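Local coordinates for RND efflux system, outer membrane lipoprotein, NodT family (Burkholderia mallei, PDB 6U94), which probably serves as the outer membrane channel component of an RND-type efflux system, at residues 175-180 / 238-243; 86-91 / 126-131; 74-79 / 160-165; 337-342 / 353-358. All coordinates share one frame; numbering follows the deposited sequence.

Contact 1 (175-180 / 238-243); sequences LTLLAD and QDENAL
The flat groups here are two carboxylates, those of Asp180 and Asp239, with planes 26° apart. Their side chains cross at about a right angle, and Asp180 OD2 lies 2.7 Å from Asp239 OD2. A proton may be shared at so short a distance. The guanidinium of Arg90 bridges the pair, with one salt bridge to Asp180 OD2 and another to Asp239 OD1, and would offset much of the negative charge. Asp180 OD1 is hydrogen-bonded to a glycerol, probably from the crystallisation liquor.

Asp239 points toward segment 175-180. Its CG is anti to the carbonyl carbon (chi1 -60°), which brings the carboxylate against the backbone of the other helix. Asp239 OD2 sits 3.2 Å from Leu177 CA. Asp239 OD2 is also 3.1 Å from Thr176 O, a pair of acceptors with no bond between them. The methyl of Thr176 touches the carboxylate too, Thr176 CG2 to Asp239 OD2 being 3.4 Å. Thr176 OG1 turns back to Asn172 O in its own helix.

Leu177 supplies the apolar half. Its CG is anti to the backbone N, and Leu177 CD1 rests 3.8 Å from both Asp239 CB and Glu240 CG. Leu177 CD2 meets Leu243 CD2 more loosely.

The segments run nearly antiparallel, at 162°, with axes 9.3 Å apart at closest approach. They belong to helices 156-203 and 211-247, one of the two long helical hairpins of this outer membrane factor. Tyr86 of helix 72-86 touches Thr176 and Asp239, while helix 421-454 packs on Leu175, Thr176 and Ala179.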
loop_
_atom_site.group_PDB
_atom_site.type_symbol
_atom_site.label_atom_id
_atom_site.label_comp_id
_atom_site.label_asym_id
_atom_site.label_seq_id
_atom_site.Cartn_x
_atom_site.Cartn_y
_atom_site.Cartn_z
ATOM N N LEU A 175 -9.091 -2.282 4.034
ATOM C CA LEU A 175 -9.069 -2.708 2.639
ATOM C C LEU A 175 -8.605 -4.153 2.521
ATOM O O LEU A 175 -9.194 -4.946 1.779
ATOM C CB LEU A 175 -8.175 -1.779 1.818
ATOM C CG LEU A 175 -8.758 -0.385 1.574
ATOM C CD1 LEU A 175 -7.786 0.493 0.803
ATOM C CD2 LEU A 175 -10.085 -0.492 0.841
ATOM N N THR A 176 -7.549 -4.515 3.256
ATOM C CA THR A 176 -7.103 -5.905 3.282
ATOM C C THR A 176 -8.204 -6.826 3.796
ATOM O O THR A 176 -8.351 -7.956 3.317
ATOM C CB THR A 176 -5.841 -6.039 4.135
ATOM O OG1 THR A 176 -4.764 -5.318 3.519
ATOM C CG2 THR A 176 -5.438 -7.498 4.295
ATOM N N LEU A 177 -8.997 -6.354 4.762
ATOM C CA LEU A 177 -10.130 -7.141 5.240
ATOM C C LEU A 177 -11.117 -7.424 4.114
ATOM O O LEU A 177 -11.517 -8.574 3.895
ATOM C CB LEU A 177 -10.823 -6.412 6.389
ATOM C CG LEU A 177 -12.097 -7.063 6.925
ATOM C CD1 LEU A 177 -11.803 -8.447 7.487
ATOM C CD2 LEU A 177 -12.752 -6.181 7.979
ATOM N N LEU A 178 -11.522 -6.381 3.387
ATOM C CA LEU A 178 -12.474 -6.561 2.299
ATOM C C LEU A 178 -11.900 -7.439 1.194
ATOM O O LEU A 178 -12.649 -8.154 0.516
ATOM C CB LEU A 178 -12.892 -5.202 1.743
ATOM C CG LEU A 178 -13.506 -4.248 2.769
ATOM C CD1 LEU A 178 -13.985 -2.976 2.097
ATOM C CD2 LEU A 178 -14.644 -4.923 3.517
ATOM N N ALA A 179 -10.579 -7.406 1.001
ATOM C CA ALA A 179 -9.959 -8.277 0.007
ATOM C C ALA A 179 -9.984 -9.731 0.459
ATOM O O ALA A 179 -10.303 -10.627 -0.330
ATOM C CB ALA A 179 -8.529 -7.821 -0.274
ATOM N N ASP A 180 -9.668 -9.985 1.730
ATOM C CA ASP A 180 -9.667 -11.349 2.245
ATOM C C ASP A 180 -11.066 -11.946 2.303
ATOM O O ASP A 180 -11.205 -13.175 2.254
ATOM C CB ASP A 180 -9.013 -11.388 3.627
ATOM C CG ASP A 180 -7.498 -11.461 3.548
ATOM O OD1 ASP A 180 -6.985 -12.142 2.638
ATOM O OD2 ASP A 180 -6.814 -10.841 4.391
ATOM N N GLN A 238 -7.129 -12.319 11.331
ATOM C CA GLN A 238 -6.001 -11.439 11.619
ATOM C C GLN A 238 -6.327 -9.990 11.282
ATOM O O GLN A 238 -5.977 -9.077 12.039
ATOM C CB GLN A 238 -4.767 -11.900 10.843
ATOM C CG GLN A 238 -4.298 -13.309 11.166
ATOM C CD GLN A 238 -3.246 -13.798 10.188
ATOM O OE1 GLN A 238 -3.025 -13.187 9.142
ATOM N NE2 GLN A 238 -2.591 -14.904 10.523
ATOM N N ASP A 239 -6.987 -9.759 10.143
ATOM C CA ASP A 239 -7.365 -8.401 9.762
ATOM C C ASP A 239 -8.251 -7.760 10.821
ATOM O O ASP A 239 -8.050 -6.595 11.190
ATOM C CB ASP A 239 -8.088 -8.413 8.414
ATOM C CG ASP A 239 -7.235 -8.969 7.292
ATOM O OD1 ASP A 239 -6.039 -9.251 7.514
ATOM O OD2 ASP A 239 -7.772 -9.127 6.180
ATOM N N GLU A 240 -9.239 -8.505 11.318
ATOM C CA GLU A 240 -10.155 -7.951 12.306
ATOM C C GLU A 240 -9.459 -7.700 13.639
ATOM O O GLU A 240 -9.805 -6.745 14.346
ATOM C CB GLU A 240 -11.353 -8.885 12.483
ATOM C CG GLU A 240 -12.170 -9.060 11.213
ATOM C CD GLU A 240 -13.321 -10.035 11.379
ATOM O OE1 GLU A 240 -13.244 -10.912 12.267
ATOM O OE2 GLU A 240 -14.307 -9.919 10.619
ATOM N N ASN A 241 -8.481 -8.537 13.999
ATOM C CA ASN A 241 -7.710 -8.293 15.215
ATOM C C ASN A 241 -6.896 -7.010 15.095
ATOM O O ASN A 241 -6.957 -6.138 15.969
ATOM C CB ASN A 241 -6.792 -9.481 15.509
ATOM C CG ASN A 241 -7.309 -10.352 16.635
ATOM O OD1 ASN A 241 -8.515 -10.439 16.866
ATOM N ND2 ASN A 241 -6.394 -10.996 17.352
ATOM N N ALA A 242 -6.125 -6.880 14.010
ATOM C CA ALA A 242 -5.314 -5.685 13.811
ATOM C C ALA A 242 -6.183 -4.441 13.710
ATOM O O ALA A 242 -5.802 -3.366 14.191
ATOM C CB ALA A 242 -4.448 -5.840 12.559
ATOM N N LEU A 243 -7.360 -4.568 13.093
ATOM C CA LEU A 243 -8.263 -3.428 12.985
ATOM C C LEU A 243 -8.750 -2.985 14.358
ATOM O O LEU A 243 -8.855 -1.783 14.630
ATOM C CB LEU A 243 -9.441 -3.779 12.078
ATOM C CG LEU A 243 -10.257 -2.619 11.511
ATOM C CD1 LEU A 243 -9.348 -1.618 10.820
ATOM C CD2 LEU A 243 -11.307 -3.138 10.542
#

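Contact 2 (86-91 / 126-131); sequences YRIQRA and ASVGLT
Ile88 makes the closest approach in this contact. Its methyl presses against the backbone of Ala126, with Ile88 CD1 3.3 Å from Ala126 O. CG1 lies anti to the carbonyl carbon and chi2 is folded (-62°), which turns the CD1 branch toward the other loop. CG2 of the same residue rests near Ala126 CA. Arg83 of helix 72-86 hydrogen-bonds to the carbonyls of both Ala126 and Val128.

The two segments are loops between helices 72-86 and 132-142, which in relatives are joined by strands of the membrane barrel. Residues 127-130 form a type II beta turn, closed by Leu130 N to Ser127 O at 3.1 Å. Gly129 takes the positive phi (74°) at the third position, and Arg87 NH2 packs directly on the bare Gly129 CA at 3.7 Å. Thr131 then stands at the N-cap of helix 132-142.

Arg87 runs out extended from CG to NE, with CG anti to the backbone N. Val128 O stands 4.0 Å above the plane of the Arg87 guanidinium, over its centre. No hydrogen bond crosses between the segments; Arg87 NH1 is instead in a salt bridge with Glu169 of helix 156-203.

The outer side is looser. Ile88 CD1 is 4.1 Å from Val128 CG1. Ala126 is exposed and turns its methyl away from the partner loop.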
loop_
_atom_site.group_PDB
_atom_site.type_symbol
_atom_site.label_atom_id
_atom_site.label_comp_id
_atom_site.label_asym_id
_atom_site.label_seq_id
_atom_site.Cartn_x
_atom_site.Cartn_y
_atom_site.Cartn_z
ATOM N N TYR A 86 -1.131 -8.845 10.864
ATOM C CA TYR A 86 -1.712 -9.081 9.550
ATOM C C TYR A 86 -0.821 -8.723 8.369
ATOM O O TYR A 86 -1.190 -9.054 7.240
ATOM C CB TYR A 86 -3.032 -8.305 9.407
ATOM C CG TYR A 86 -2.854 -6.927 8.811
ATOM C CD1 TYR A 86 -2.346 -5.881 9.571
ATOM C CD2 TYR A 86 -3.186 -6.673 7.485
ATOM C CE1 TYR A 86 -2.175 -4.619 9.028
ATOM C CE2 TYR A 86 -3.019 -5.419 6.932
ATOM C CZ TYR A 86 -2.513 -4.393 7.708
ATOM O OH TYR A 86 -2.345 -3.138 7.167
ATOM N N ARG A 87 0.319 -8.065 8.572
ATOM C CA ARG A 87 1.026 -7.509 7.424
ATOM C C ARG A 87 2.472 -7.980 7.303
ATOM O O ARG A 87 2.902 -8.363 6.211
ATOM C CB ARG A 87 0.985 -5.981 7.477
ATOM C CG ARG A 87 1.387 -5.320 6.170
ATOM C CD ARG A 87 1.001 -3.854 6.158
ATOM N NE ARG A 87 1.255 -3.232 4.862
ATOM C CZ ARG A 87 1.103 -1.935 4.614
ATOM N NH1 ARG A 87 0.699 -1.112 5.576
ATOM N NH2 ARG A 87 1.356 -1.458 3.402
ATOM N N ILE A 88 3.228 -7.947 8.404
ATOM C CA ILE A 88 4.666 -8.208 8.329
ATOM C C ILE A 88 4.934 -9.609 7.791
ATOM O O ILE A 88 5.797 -9.805 6.927
ATOM C CB ILE A 88 5.326 -8.002 9.704
ATOM C CG1 ILE A 88 4.965 -6.630 10.273
ATOM C CG2 ILE A 88 6.837 -8.140 9.591
ATOM C CD1 ILE A 88 5.449 -5.479 9.429
ATOM N N GLN A 89 4.199 -10.602 8.291
ATOM C CA GLN A 89 4.445 -11.983 7.897
ATOM C C GLN A 89 3.780 -12.365 6.580
ATOM O O GLN A 89 4.131 -13.406 6.014
ATOM C CB GLN A 89 3.986 -12.938 9.000
ATOM C CG GLN A 89 4.870 -12.931 10.243
ATOM C CD GLN A 89 6.253 -13.526 10.007
ATOM O OE1 GLN A 89 6.619 -13.871 8.882
ATOM N NE2 GLN A 89 7.027 -13.654 11.077
ATOM N N ARG A 90 2.841 -11.569 6.079
ATOM C CA ARG A 90 2.257 -11.812 4.768
ATOM C C ARG A 90 3.044 -11.148 3.645
ATOM O O ARG A 90 2.587 -11.153 2.496
ATOM C CB ARG A 90 0.800 -11.348 4.739
ATOM C CG ARG A 90 -0.184 -12.425 5.154
ATOM C CD ARG A 90 -1.595 -12.038 4.775
ATOM N NE ARG A 90 -2.416 -11.730 5.940
ATOM C CZ ARG A 90 -3.599 -11.132 5.874
ATOM N NH1 ARG A 90 -4.095 -10.769 4.698
ATOM N NH2 ARG A 90 -4.286 -10.891 6.984
ATOM N N ALA A 91 4.215 -10.585 3.946
ATOM C CA ALA A 91 5.105 -10.077 2.910
ATOM C C ALA A 91 5.761 -11.189 2.102
ATOM O O ALA A 91 6.525 -10.888 1.177
ATOM C CB ALA A 91 6.181 -9.186 3.532
ATOM N N ALA A 126 10.112 -5.771 8.337
ATOM C CA ALA A 126 9.241 -5.093 9.289
ATOM C C ALA A 126 8.775 -3.730 8.794
ATOM O O ALA A 126 7.794 -3.202 9.323
ATOM C CB ALA A 126 9.953 -4.939 10.634
ATOM N N SER A 127 9.447 -3.154 7.798
ATOM C CA SER A 127 9.165 -1.801 7.337
ATOM C C SER A 127 8.327 -1.765 6.065
ATOM O O SER A 127 8.283 -0.726 5.400
ATOM C CB SER A 127 10.472 -1.039 7.120
ATOM O OG SER A 127 11.188 -0.902 8.335
ATOM N N VAL A 128 7.655 -2.868 5.720
ATOM C CA VAL A 128 6.933 -2.937 4.453
ATOM C C VAL A 128 5.834 -1.884 4.421
ATOM O O VAL A 128 5.047 -1.746 5.366
ATOM C CB VAL A 128 6.373 -4.351 4.226
ATOM C CG1 VAL A 128 5.548 -4.816 5.418
ATOM C CG2 VAL A 128 5.538 -4.393 2.953
ATOM N N GLY A 129 5.790 -1.119 3.332
ATOM C CA GLY A 129 4.777 -0.094 3.178
ATOM C C GLY A 129 4.979 1.148 4.019
ATOM O O GLY A 129 4.026 1.902 4.224
ATOM N N LEU A 130 6.193 1.389 4.506
ATOM C CA LEU A 130 6.497 2.558 5.318
ATOM C C LEU A 130 7.357 3.540 4.533
ATOM O O LEU A 130 8.308 3.144 3.851
ATOM C CB LEU A 130 7.213 2.160 6.613
ATOM C CG LEU A 130 6.420 1.305 7.602
ATOM C CD1 LEU A 130 7.205 1.116 8.894
ATOM C CD2 LEU A 130 5.059 1.928 7.875
ATOM N N THR A 131 7.024 4.823 4.638
ATOM C CA THR A 131 7.813 5.865 4.003
ATOM C C THR A 131 9.104 6.108 4.784
ATOM O O THR A 131 9.352 5.509 5.834
ATOM C CB THR A 131 7.002 7.152 3.881
ATOM O OG1 THR A 131 6.575 7.581 5.181
ATOM C CG2 THR A 131 5.780 6.926 2.989
#

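Contact 3 (74-79 / 160-165); sequences VATLDI and RSVHIS
Val162 is at the centre of this contact. Its CG1 is anti to the backbone N and CG2 is anti to the carbonyl carbon. CG1 leans toward segment 74-79, and CG2 lies across, beside Thr76. Val162 CG1 meets Ala75 CB at 4.3 Å.

Thr76 approaches the valine at about a right angle. Its OG1 is anti to the carbonyl carbon (chi1 -77°), so the oxygen faces the fork of the valine. Thr76 OG1 lies 4.0 Å from Val162 CG2 and 4.1 Å from Val162 CG1. This is packing alone. The hydroxyl bonds weakly to Leu72 O, one turn earlier in its own helix.

Ile79 reaches across with an extended chain. CG1 is anti to the carbonyl carbon and chi2 is extended (163°), which carries CD1 over the gap. Ile79 CD1 touches Ser165 CB at 4.2 Å and sits at the same distance from Val162 O. Ser165 gives its carbon side to this methyl, while its OG is hydrogen-bonded to Glu134 of helix 132-142.

No hydrogen bond joins the segments. The axes come no closer than 10.4 Å, and the two small residues, Ala75 and Ser165, face the other helix. Leu137 touches Val162 and Phe138 touches Thr76, both from helix 132-142. Leu246 of helix 211-247 touches Ile79. With N-to-C directions 33° apart, this is the packing of two roughly parallel helices, set within the helical bundle of an outer membrane factor protein.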
loop_
_atom_site.group_PDB
_atom_site.type_symbol
_atom_site.label_atom_id
_atom_site.label_comp_id
_atom_site.label_asym_id
_atom_site.label_seq_id
_atom_site.Cartn_x
_atom_site.Cartn_y
_atom_site.Cartn_z
ATOM N N VAL A 74 1.809 4.969 22.910
ATOM C CA VAL A 74 0.997 3.758 22.861
ATOM C C VAL A 74 0.462 3.532 21.452
ATOM O O VAL A 74 0.406 2.392 20.971
ATOM C CB VAL A 74 -0.134 3.834 23.903
ATOM C CG1 VAL A 74 -1.191 2.774 23.635
ATOM C CG2 VAL A 74 0.432 3.670 25.305
ATOM N N ALA A 75 0.065 4.609 20.767
ATOM C CA ALA A 75 -0.376 4.481 19.383
ATOM C C ALA A 75 0.718 3.870 18.518
ATOM O O ALA A 75 0.444 3.017 17.664
ATOM C CB ALA A 75 -0.796 5.844 18.834
ATOM N N THR A 76 1.969 4.287 18.737
ATOM C CA THR A 76 3.096 3.674 18.042
ATOM C C THR A 76 3.190 2.182 18.350
ATOM O O THR A 76 3.466 1.371 17.456
ATOM C CB THR A 76 4.390 4.396 18.422
ATOM O OG1 THR A 76 4.469 5.639 17.710
ATOM C CG2 THR A 76 5.616 3.548 18.097
ATOM N N LEU A 77 2.943 1.798 19.607
ATOM C CA LEU A 77 2.969 0.382 19.968
ATOM C C LEU A 77 1.795 -0.380 19.360
ATOM O O LEU A 77 1.918 -1.576 19.073
ATOM C CB LEU A 77 2.963 0.226 21.489
ATOM C CG LEU A 77 4.204 0.663 22.272
ATOM C CD1 LEU A 77 3.916 0.593 23.761
ATOM C CD2 LEU A 77 5.409 -0.200 21.917
ATOM N N ASP A 78 0.653 0.285 19.170
ATOM C CA ASP A 78 -0.510 -0.385 18.597
ATOM C C ASP A 78 -0.333 -0.620 17.102
ATOM O O ASP A 78 -0.693 -1.685 16.587
ATOM C CB ASP A 78 -1.774 0.432 18.865
ATOM C CG ASP A 78 -2.176 0.423 20.330
ATOM O OD1 ASP A 78 -1.558 -0.325 21.118
ATOM O OD2 ASP A 78 -3.112 1.164 20.693
ATOM N N ILE A 79 0.214 0.369 16.392
ATOM C CA ILE A 79 0.503 0.202 14.973
ATOM C C ILE A 79 1.520 -0.912 14.771
ATOM O O ILE A 79 1.420 -1.706 13.829
ATOM C CB ILE A 79 0.989 1.536 14.377
ATOM C CG1 ILE A 79 -0.115 2.589 14.469
ATOM C CG2 ILE A 79 1.441 1.352 12.938
ATOM C CD1 ILE A 79 0.380 4.009 14.296
ATOM N N ARG A 160 2.551 14.518 13.521
ATOM C CA ARG A 160 2.005 14.321 12.185
ATOM C C ARG A 160 2.435 12.983 11.597
ATOM O O ARG A 160 1.658 12.346 10.877
ATOM C CB ARG A 160 2.434 15.472 11.274
ATOM C CG ARG A 160 1.876 15.391 9.864
ATOM C CD ARG A 160 2.272 16.609 9.048
ATOM N NE ARG A 160 1.592 16.648 7.759
ATOM C CZ ARG A 160 0.336 17.049 7.591
ATOM N NH1 ARG A 160 -0.379 17.441 8.636
ATOM N NH2 ARG A 160 -0.208 17.054 6.380
ATOM N N SER A 161 3.657 12.538 11.904
ATOM C CA SER A 161 4.144 11.275 11.357
ATOM C C SER A 161 3.366 10.092 11.920
ATOM O O SER A 161 3.079 9.130 11.197
ATOM C CB SER A 161 5.639 11.120 11.640
ATOM O OG SER A 161 6.136 9.912 11.079
ATOM N N VAL A 162 3.010 10.147 13.206
ATOM C CA VAL A 162 2.251 9.056 13.809
ATOM C C VAL A 162 0.805 9.077 13.325
ATOM O O VAL A 162 0.203 8.023 13.087
ATOM C CB VAL A 162 2.339 9.124 15.345
ATOM C CG1 VAL A 162 1.543 7.985 15.980
ATOM C CG2 VAL A 162 3.797 9.078 15.794
ATOM N N HIS A 163 0.222 10.272 13.180
ATOM C CA HIS A 163 -1.125 10.381 12.625
ATOM C C HIS A 163 -1.184 9.835 11.201
ATOM O O HIS A 163 -2.122 9.114 10.839
ATOM C CB HIS A 163 -1.588 11.838 12.648
ATOM C CG HIS A 163 -1.981 12.331 14.005
ATOM N ND1 HIS A 163 -1.919 11.542 15.134
ATOM C CD2 HIS A 163 -2.451 13.534 14.412
ATOM C CE1 HIS A 163 -2.330 12.238 16.178
ATOM N NE2 HIS A 163 -2.660 13.450 15.767
ATOM N N ILE A 164 -0.190 10.174 10.379
ATOM C CA ILE A 164 -0.162 9.696 9.001
ATOM C C ILE A 164 -0.075 8.175 8.970
ATOM O O ILE A 164 -0.799 7.509 8.220
ATOM C CB ILE A 164 1.001 10.354 8.237
ATOM C CG1 ILE A 164 0.665 11.807 7.896
ATOM C CG2 ILE A 164 1.333 9.576 6.988
ATOM C CD1 ILE A 164 1.738 12.501 7.082
ATOM N N SER A 165 0.805 7.602 9.797
ATOM C CA SER A 165 0.919 6.149 9.869
ATOM C C SER A 165 -0.387 5.518 10.332
ATOM O O SER A 165 -0.846 4.523 9.757
ATOM C CB SER A 165 2.058 5.748 10.809
ATOM O OG SER A 165 3.290 6.325 10.415
#

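Contact 4 (337-342 / 353-358); sequences PQLTLP and LDLATV
Leu339 is the main bump, and the backbone bend at residues 353-355 is the hollow that takes it. Its CG is anti to the carbonyl carbon (chi1 -64°), which sends the branch into the corner where the helix starts. Leu339 CD1 nestles against the chain there, 3.4 Å from both Asp354 C and Leu355 N. It also lies against the carbonyl carbon of Leu353. Deeper in, Leu339 CD1 touches Val358 CG2 at 3.9 Å.

Leu355 leans back over Leu339. The two side chains cross obliquely, with Leu339 CG 3.7 Å from Leu355 CD2. The other branch goes to the proline, Leu355 CD1 lying 3.4 Å from Pro337 O. Leu355 CD2 also faces Pro337 CB, so Leu355 fits between Pro337 and Leu339. Phe306 of helix 299-306 touches both Pro337 and Leu355.

Asp354 points away and caps the short helix next to that corner. Asp354 OD2 accepts from Thr357 N at 3.2 Å, through the lone pair away from its other oxygen.

In relatives this part of the sequence would probably form barrel strand; here 337-342 is loop. Residues 337-342 and Leu353 touch a crystal neighbour, so the lattice may influence the shape. No hydrogen bond crosses between the segments, and the aliphatic contact has little directional preference.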
loop_
_atom_site.group_PDB
_atom_site.type_symbol
_atom_site.label_atom_id
_atom_site.label_comp_id
_atom_site.label_asym_id
_atom_site.label_seq_id
_atom_site.Cartn_x
_atom_site.Cartn_y
_atom_site.Cartn_z
ATOM N N PRO A 337 20.498 22.224 -8.631
ATOM C CA PRO A 337 20.549 23.234 -7.567
ATOM C C PRO A 337 21.398 24.429 -7.975
ATOM O O PRO A 337 22.436 24.287 -8.626
ATOM C CB PRO A 337 21.170 22.477 -6.387
ATOM C CG PRO A 337 21.919 21.351 -7.010
ATOM C CD PRO A 337 21.144 20.962 -8.234
ATOM N N GLN A 338 20.933 25.617 -7.594
ATOM C CA GLN A 338 21.641 26.859 -7.860
ATOM C C GLN A 338 21.468 27.795 -6.673
ATOM O O GLN A 338 20.386 27.869 -6.082
ATOM C CB GLN A 338 21.130 27.532 -9.139
ATOM C CG GLN A 338 21.909 28.772 -9.548
ATOM C CD GLN A 338 21.224 29.555 -10.653
ATOM O OE1 GLN A 338 20.006 29.748 -10.634
ATOM N NE2 GLN A 338 22.005 30.010 -11.624
ATOM N N LEU A 339 22.531 28.515 -6.333
ATOM C CA LEU A 339 22.518 29.434 -5.202
ATOM C C LEU A 339 22.270 30.849 -5.712
ATOM O O LEU A 339 23.127 31.438 -6.381
ATOM C CB LEU A 339 23.826 29.346 -4.419
ATOM C CG LEU A 339 24.089 27.995 -3.753
ATOM C CD1 LEU A 339 25.462 27.979 -3.115
ATOM C CD2 LEU A 339 23.016 27.688 -2.723
ATOM N N THR A 340 21.088 31.384 -5.406
ATOM C CA THR A 340 20.744 32.765 -5.705
ATOM C C THR A 340 20.440 33.581 -4.461
ATOM O O THR A 340 20.522 34.812 -4.511
ATOM C CB THR A 340 19.525 32.830 -6.638
ATOM O OG1 THR A 340 18.367 32.362 -5.934
ATOM C CG2 THR A 340 19.751 31.965 -7.874
ATOM N N LEU A 341 20.082 32.940 -3.362
ATOM C CA LEU A 341 19.902 33.604 -2.099
ATOM C C LEU A 341 20.870 33.020 -1.084
ATOM O O LEU A 341 21.067 31.800 -1.054
ATOM C CB LEU A 341 18.467 33.439 -1.594
ATOM C CG LEU A 341 17.394 34.261 -2.292
ATOM C CD1 LEU A 341 16.027 33.640 -2.068
ATOM C CD2 LEU A 341 17.449 35.668 -1.741
ATOM N N PRO A 342 21.509 33.854 -0.268
ATOM C CA PRO A 342 22.408 33.322 0.762
ATOM C C PRO A 342 21.638 32.458 1.749
ATOM O O PRO A 342 20.628 32.879 2.320
ATOM C CB PRO A 342 22.974 34.582 1.431
ATOM C CG PRO A 342 22.779 35.667 0.418
ATOM C CD PRO A 342 21.509 35.326 -0.298
ATOM N N LEU A 353 27.616 31.578 -2.111
ATOM C CA LEU A 353 27.233 31.343 -3.496
ATOM C C LEU A 353 27.986 30.180 -4.127
ATOM O O LEU A 353 27.911 29.994 -5.346
ATOM C CB LEU A 353 27.435 32.617 -4.319
ATOM C CG LEU A 353 26.750 33.874 -3.777
ATOM C CD1 LEU A 353 26.836 35.003 -4.791
ATOM C CD2 LEU A 353 25.300 33.598 -3.387
ATOM N N ASP A 354 28.705 29.391 -3.332
ATOM C CA ASP A 354 29.408 28.208 -3.812
ATOM C C ASP A 354 28.722 26.976 -3.238
ATOM O O ASP A 354 28.672 26.804 -2.016
ATOM C CB ASP A 354 30.883 28.235 -3.412
ATOM C CG ASP A 354 31.690 27.153 -4.103
ATOM O OD1 ASP A 354 32.126 27.380 -5.251
ATOM O OD2 ASP A 354 31.876 26.071 -3.509
ATOM N N LEU A 355 28.185 26.131 -4.120
ATOM C CA LEU A 355 27.449 24.953 -3.670
ATOM C C LEU A 355 28.331 24.020 -2.852
ATOM O O LEU A 355 27.890 23.471 -1.836
ATOM C CB LEU A 355 26.857 24.217 -4.872
ATOM C CG LEU A 355 25.527 24.755 -5.398
ATOM C CD1 LEU A 355 25.248 24.209 -6.788
ATOM C CD2 LEU A 355 24.405 24.383 -4.440
ATOM N N ALA A 356 29.584 23.833 -3.273
ATOM C CA ALA A 356 30.459 22.881 -2.595
ATOM C C ALA A 356 30.684 23.268 -1.139
ATOM O O ALA A 356 30.680 22.407 -0.251
ATOM C CB ALA A 356 31.792 22.773 -3.335
ATOM N N THR A 357 30.868 24.563 -0.872
ATOM C CA THR A 357 31.128 25.000 0.497
ATOM C C THR A 357 29.865 24.943 1.346
ATOM O O THR A 357 29.926 24.619 2.537
ATOM C CB THR A 357 31.715 26.413 0.502
ATOM O OG1 THR A 357 30.719 27.351 0.074
ATOM C CG2 THR A 357 32.900 26.503 -0.435
ATOM N N VAL A 358 28.710 25.255 0.754
ATOM C CA VAL A 358 27.456 25.200 1.498
ATOM C C VAL A 358 27.079 23.755 1.814
ATOM O O VAL A 358 26.405 23.484 2.816
ATOM C CB VAL A 358 26.348 25.928 0.711
ATOM C CG1 VAL A 358 25.018 25.836 1.428
ATOM C CG2 VAL A 358 26.722 27.387 0.503
#

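How the contacts relate
Contacts 1, 2 and 3 lie close together, with centres 14 to 18 Å apart. Contact 4 is remote, its centre 37 to 50 Å from the others, and lies on the opposite side of the chain's centre from contact 1. Helix 156-203 serves both contact 1 and contact 3. Helix 72-86 supplies 74-79, and its end leads into 86-91. Along the chain, contact 2 is nested inside the loop closed by contact 3, contact 1 follows, and contact 4 comes last. Contacts 1 and 2 touch directly through Arg90, which ties the loop after helix 72-86 to the hairpin of helices 156-203 and 211-247. Contact 4 belongs to a later part of the chain, beyond that hairpin.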